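Local atomic coordinates of phenazine biosynthesis protein PhzF family (PDB entry 1S7J), a protein that belongs to the PhzF family of phenazine biosynthesis-like proteins and probably acts as an isomerase. Residues 138-150 / 205-217. Sequence-based numbering, arbitrary orientation.
Sequences YEAYLGRDLFFVL and SAHANLIPYWGKR
Phe147, on strand 146-149, reaches across to the helix 207-217 and lays its CE2 over one face of the Tyr213 ring, 3.7 Å from Tyr213 CG. With the planes 50° apart and centroids 5.2 Å apart, the pair is oblique, neither a stack nor a T. CG of Phe147 stands anti to the backbone N (chi1 -174°), a torsion that carries the ring across to the helix, where CE1 also packs against Leu210 CD1 at 3.8 Å and CD1 against the CB of Asn209.

Tyr213 turns its edge to the face of Tyr141 in an offset edge-to-face pair, completing an aromatic cluster. Tyr213 OH donates to Glu139 OE1 (2.9 Å), arriving 49° out of the carboxylate plane, while Tyr141 OH donates to the same oxygen from the opposite face at 2.7 Å. Arg217 NE and NH1 both donate to Tyr213 OH, which lies nearly in the guanidinium plane, a side-on grip. Arg217 NH1 is 3.3 Å from Glu139 OE2, but that oxygen lies well out of the guanidinium plane, so the salt bridge rests on charge and no N-H points at it.

At the other end, Arg144 NH1 donates to Ser205 OG at 2.6 Å, nearly straight, while NH2 pairs with Asp145. The hairpin 139-149 and the helix thus enclose an apolar centre between two polar ends; at the Tyr213 end, the nearby guanidinium probably helps to polarise the phenol towards donating to Glu139.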
loop_
_atom_site.group_PDB
_atom_site.type_symbol
_atom_site.label_atom_id
_atom_site.label_comp_id
_atom_site.label_asym_id
_atom_site.label_seq_id
_atom_site.Cartn_x
_atom_site.Cartn_y
_atom_site.Cartn_z
ATOM N N TYR A 138 23.682 1.063 -3.975
ATOM C CA TYR A 138 24.508 2.193 -3.545
ATOM C C TYR A 138 24.449 2.472 -2.033
ATOM O O TYR A 138 25.455 2.853 -1.425
ATOM C CB TYR A 138 24.111 3.451 -4.315
ATOM C CG TYR A 138 24.438 3.392 -5.784
ATOM C CD1 TYR A 138 24.020 2.308 -6.577
ATOM C CD2 TYR A 138 25.176 4.406 -6.393
ATOM C CE1 TYR A 138 24.338 2.242 -7.940
ATOM C CE2 TYR A 138 25.500 4.350 -7.756
ATOM C CZ TYR A 138 25.078 3.267 -8.521
ATOM O OH TYR A 138 25.411 3.214 -9.853
ATOM N N GLU A 139 23.266 2.315 -1.447
ATOM C CA GLU A 139 23.068 2.557 -0.022
ATOM C C GLU A 139 22.119 1.504 0.549
ATOM O O GLU A 139 21.279 0.961 -0.174
ATOM C CB GLU A 139 22.474 3.955 0.191
ATOM C CG GLU A 139 23.216 5.074 -0.566
ATOM C CD GLU A 139 22.584 6.451 -0.386
ATOM O OE1 GLU A 139 21.829 6.650 0.595
ATOM O OE2 GLU A 139 22.856 7.343 -1.227
ATOM N N ALA A 140 22.266 1.204 1.826
ATOM C CA ALA A 140 21.404 0.218 2.474
ATOM C C ALA A 140 20.944 0.734 3.834
ATOM O O ALA A 140 21.677 1.459 4.512
ATOM C CB ALA A 140 22.129 -1.109 2.615
ATOM N N TYR A 141 19.702 0.403 4.199
ATOM C CA TYR A 141 19.109 0.825 5.465
ATOM C C TYR A 141 18.118 -0.238 5.940
ATOM O O TYR A 141 17.768 -1.152 5.187
ATOM C CB TYR A 141 18.369 2.150 5.289
ATOM C CG TYR A 141 19.197 3.290 4.736
ATOM C CD1 TYR A 141 19.271 3.518 3.364
ATOM C CD2 TYR A 141 19.863 4.167 5.584
ATOM C CE1 TYR A 141 19.985 4.601 2.845
ATOM C CE2 TYR A 141 20.581 5.259 5.080
ATOM C CZ TYR A 141 20.635 5.470 3.707
ATOM O OH TYR A 141 21.320 6.571 3.207
ATOM N N LEU A 142 17.683 -0.137 7.194
ATOM C CA LEU A 142 16.723 -1.090 7.733
ATOM C C LEU A 142 15.615 -0.397 8.532
ATOM O O LEU A 142 15.826 0.651 9.143
ATOM C CB LEU A 142 17.437 -2.160 8.590
ATOM C CG LEU A 142 16.745 -3.475 9.067
ATOM C CD1 LEU A 142 16.000 -3.263 10.375
ATOM C CD2 LEU A 142 15.838 -4.077 7.990
ATOM N N GLY A 143 14.431 -0.956 8.426
ATOM C CA GLY A 143 13.261 -0.468 9.119
ATOM C C GLY A 143 12.438 -1.717 9.255
ATOM O O GLY A 143 12.949 -2.751 9.737
ATOM N N ARG A 144 11.183 -1.678 8.857
ATOM C CA ARG A 144 10.372 -2.875 8.915
ATOM C C ARG A 144 10.925 -3.781 7.804
ATOM O O ARG A 144 11.010 -5.006 7.956
ATOM C CB ARG A 144 8.889 -2.565 8.661
ATOM C CG ARG A 144 7.969 -3.775 8.826
ATOM C CD ARG A 144 7.241 -4.121 7.531
ATOM N NE ARG A 144 5.973 -3.408 7.400
ATOM C CZ ARG A 144 5.566 -2.739 6.313
ATOM N NH1 ARG A 144 4.381 -2.157 6.331
ATOM N NH2 ARG A 144 6.335 -2.630 5.244
ATOM N N ASP A 145 11.351 -3.142 6.703
ATOM C CA ASP A 145 11.907 -3.830 5.537
ATOM C C ASP A 145 13.290 -3.335 5.203
ATOM O O ASP A 145 13.683 -2.227 5.575
ATOM C CB ASP A 145 11.054 -3.550 4.292
ATOM C CG ASP A 145 9.598 -3.476 4.577
ATOM O OD1 ASP A 145 9.015 -2.390 4.367
ATOM O OD2 ASP A 145 9.023 -4.497 5.004
ATOM N N LEU A 146 14.027 -4.142 4.444
ATOM C CA LEU A 146 15.344 -3.749 3.995
ATOM C C LEU A 146 15.086 -2.583 3.038
ATOM O O LEU A 146 14.041 -2.540 2.389
ATOM C CB LEU A 146 16.050 -4.908 3.312
ATOM C CG LEU A 146 16.695 -5.846 4.339
ATOM C CD1 LEU A 146 16.983 -7.218 3.732
ATOM C CD2 LEU A 146 17.965 -5.187 4.890
ATOM N N PHE A 147 16.023 -1.677 2.930
ATOM C CA PHE A 147 15.832 -0.489 2.121
ATOM C C PHE A 147 17.083 -0.206 1.295
ATOM O O PHE A 147 18.062 0.324 1.809
ATOM C CB PHE A 147 15.550 0.658 3.105
ATOM C CG PHE A 147 15.178 1.950 2.480
ATOM C CD1 PHE A 147 13.854 2.377 2.486
ATOM C CD2 PHE A 147 16.152 2.796 1.946
ATOM C CE1 PHE A 147 13.501 3.627 1.981
ATOM C CE2 PHE A 147 15.810 4.048 1.438
ATOM C CZ PHE A 147 14.479 4.463 1.455
ATOM N N PHE A 148 17.040 -0.545 0.012
ATOM C CA PHE A 148 18.192 -0.341 -0.868
ATOM C C PHE A 148 17.990 0.786 -1.849
ATOM O O PHE A 148 16.911 0.950 -2.402
ATOM C CB PHE A 148 18.492 -1.627 -1.635
ATOM C CG PHE A 148 18.540 -2.851 -0.781
ATOM C CD1 PHE A 148 17.709 -3.933 -1.048
ATOM C CD2 PHE A 148 19.416 -2.926 0.312
ATOM C CE1 PHE A 148 17.739 -5.071 -0.255
ATOM C CE2 PHE A 148 19.456 -4.058 1.111
ATOM C CZ PHE A 148 18.614 -5.138 0.830
ATOM N N VAL A 149 19.035 1.565 -2.070
ATOM C CA VAL A 149 18.980 2.672 -3.014
ATOM C C VAL A 149 19.746 2.225 -4.258
ATOM O O VAL A 149 20.850 1.695 -4.152
ATOM C CB VAL A 149 19.607 3.954 -2.421
ATOM C CG1 VAL A 149 19.501 5.106 -3.410
ATOM C CG2 VAL A 149 18.912 4.311 -1.105
ATOM N N LEU A 150 19.133 2.386 -5.421
ATOM C CA LEU A 150 19.749 1.966 -6.671
ATOM C C LEU A 150 20.199 3.128 -7.546
ATOM O O LEU A 150 20.003 4.297 -7.195
ATOM C CB LEU A 150 18.787 1.046 -7.435
ATOM C CG LEU A 150 18.653 -0.439 -7.030
ATOM C CD1 LEU A 150 18.807 -0.667 -5.533
ATOM C CD2 LEU A 150 17.313 -0.959 -7.516
ATOM N N SER A 205 2.543 1.665 3.381
ATOM C CA SER A 205 3.271 1.590 4.641
ATOM C C SER A 205 4.771 1.681 4.425
ATOM O O SER A 205 5.513 2.108 5.309
ATOM C CB SER A 205 2.919 0.293 5.365
ATOM O OG SER A 205 3.026 -0.830 4.498
ATOM N N ALA A 206 5.210 1.274 3.240
ATOM C CA ALA A 206 6.609 1.313 2.882
ATOM C C ALA A 206 7.077 2.750 2.759
ATOM O O ALA A 206 8.271 3.030 2.835
ATOM C CB ALA A 206 6.829 0.587 1.578
ATOM N N HIS A 207 6.135 3.670 2.534
ATOM C CA HIS A 207 6.470 5.068 2.386
ATOM C C HIS A 207 6.799 5.761 3.702
ATOM O O HIS A 207 7.132 6.952 3.736
ATOM C CB HIS A 207 5.411 5.791 1.563
ATOM C CG HIS A 207 5.479 5.462 0.111
ATOM N ND1 HIS A 207 5.030 4.261 -0.403
ATOM C CD2 HIS A 207 6.034 6.125 -0.931
ATOM C CE1 HIS A 207 5.315 4.200 -1.690
ATOM N NE2 HIS A 207 5.923 5.321 -2.032
ATOM N N ALA A 208 6.703 4.996 4.786
ATOM C CA ALA A 208 7.062 5.471 6.120
ATOM C C ALA A 208 8.606 5.575 6.129
ATOM O O ALA A 208 9.171 6.415 6.801
ATOM C CB ALA A 208 6.604 4.479 7.179
ATOM N N ASN A 209 9.250 4.692 5.360
ATOM C CA ASN A 209 10.710 4.672 5.234
ATOM C C ASN A 209 11.113 5.537 4.036
ATOM O O ASN A 209 12.086 6.285 4.097
ATOM C CB ASN A 209 11.223 3.240 4.987
ATOM C CG ASN A 209 10.952 2.297 6.162
ATOM O OD1 ASN A 209 10.912 2.715 7.318
ATOM N ND2 ASN A 209 10.814 1.005 5.851
ATOM N N LEU A 210 10.362 5.396 2.939
ATOM C CA LEU A 210 10.609 6.146 1.695
ATOM C C LEU A 210 10.546 7.653 1.815
ATOM O O LEU A 210 11.470 8.352 1.395
ATOM C CB LEU A 210 9.610 5.718 0.601
ATOM C CG LEU A 210 9.911 4.534 -0.312
ATOM C CD1 LEU A 210 11.282 4.708 -0.904
ATOM C CD2 LEU A 210 9.830 3.244 0.442
ATOM N N ILE A 211 9.408 8.165 2.289
ATOM C CA ILE A 211 9.220 9.604 2.425
ATOM C C ILE A 211 10.285 10.284 3.325
ATOM O O ILE A 211 10.896 11.271 2.916
ATOM C CB ILE A 211 7.757 9.954 2.867
ATOM C CG1 ILE A 211 6.773 9.419 1.818
ATOM C CG2 ILE A 211 7.573 11.470 2.987
ATOM C CD1 ILE A 211 5.327 9.740 2.114
ATOM N N PRO A 212 10.489 9.782 4.556
ATOM C CA PRO A 212 11.497 10.397 5.419
ATOM C C PRO A 212 12.853 10.484 4.699
ATOM O O PRO A 212 13.463 11.553 4.626
ATOM C CB PRO A 212 11.562 9.424 6.588
ATOM C CG PRO A 212 10.149 9.003 6.719
ATOM C CD PRO A 212 9.760 8.729 5.286
ATOM N N TYR A 213 13.287 9.347 4.148
ATOM C CA TYR A 213 14.557 9.265 3.439
ATOM C C TYR A 213 14.723 10.309 2.338
ATOM O O TYR A 213 15.764 10.982 2.264
ATOM C CB TYR A 213 14.754 7.852 2.834
ATOM C CG TYR A 213 15.986 7.755 1.946
ATOM C CD1 TYR A 213 15.925 8.122 0.599
ATOM C CD2 TYR A 213 17.221 7.378 2.470
ATOM C CE1 TYR A 213 17.058 8.132 -0.197
ATOM C CE2 TYR A 213 18.370 7.384 1.671
ATOM C CZ TYR A 213 18.273 7.768 0.335
ATOM O OH TYR A 213 19.382 7.810 -0.467
ATOM N N TRP A 214 13.754 10.388 1.445
ATOM C CA TRP A 214 13.822 11.328 0.337
ATOM C C TRP A 214 13.559 12.779 0.697
ATOM O O TRP A 214 13.950 13.686 -0.044
ATOM C CB TRP A 214 12.923 10.863 -0.804
ATOM C CG TRP A 214 13.476 9.664 -1.494
ATOM C CD1 TRP A 214 13.121 8.360 -1.295
ATOM C CD2 TRP A 214 14.523 9.648 -2.472
ATOM N NE1 TRP A 214 13.883 7.536 -2.085
ATOM C CE2 TRP A 214 14.751 8.300 -2.817
ATOM C CE3 TRP A 214 15.293 10.651 -3.087
ATOM C CZ2 TRP A 214 15.721 7.918 -3.761
ATOM C CZ3 TRP A 214 16.258 10.270 -4.026
ATOM C CH2 TRP A 214 16.463 8.917 -4.348
ATOM N N GLY A 215 12.848 13.002 1.793
ATOM C CA GLY A 215 12.580 14.356 2.226
ATOM C C GLY A 215 13.873 14.920 2.777
ATOM O O GLY A 215 14.269 16.033 2.449
ATOM N N LYS A 216 14.542 14.125 3.622
ATOM C CA LYS A 216 15.806 14.520 4.222
ATOM C C LYS A 216 16.878 14.687 3.150
ATOM O O LYS A 216 17.550 15.712 3.090
ATOM C CB LYS A 216 16.260 13.475 5.254
ATOM C CG LYS A 216 17.601 13.804 5.911
ATOM C CD LYS A 216 17.930 12.859 7.068
ATOM C CE LYS A 216 19.252 13.252 7.735
ATOM N NZ LYS A 216 19.528 12.467 8.976
ATOM N N ARG A 217 17.025 13.671 2.304
ATOM C CA ARG A 217 18.017 13.699 1.244
ATOM C C ARG A 217 17.778 14.796 0.182
ATOM O O ARG A 217 18.733 15.415 -0.292
ATOM C CB ARG A 217 18.117 12.327 0.571
ATOM C CG ARG A 217 19.371 12.149 -0.264
ATOM C CD ARG A 217 19.045 11.719 -1.682
ATOM N NE ARG A 217 19.485 10.352 -1.949
ATOM C CZ ARG A 217 20.179 9.987 -3.021
ATOM N NH1 ARG A 217 20.536 8.719 -3.179
ATOM N NH2 ARG A 217 20.517 10.890 -3.939
#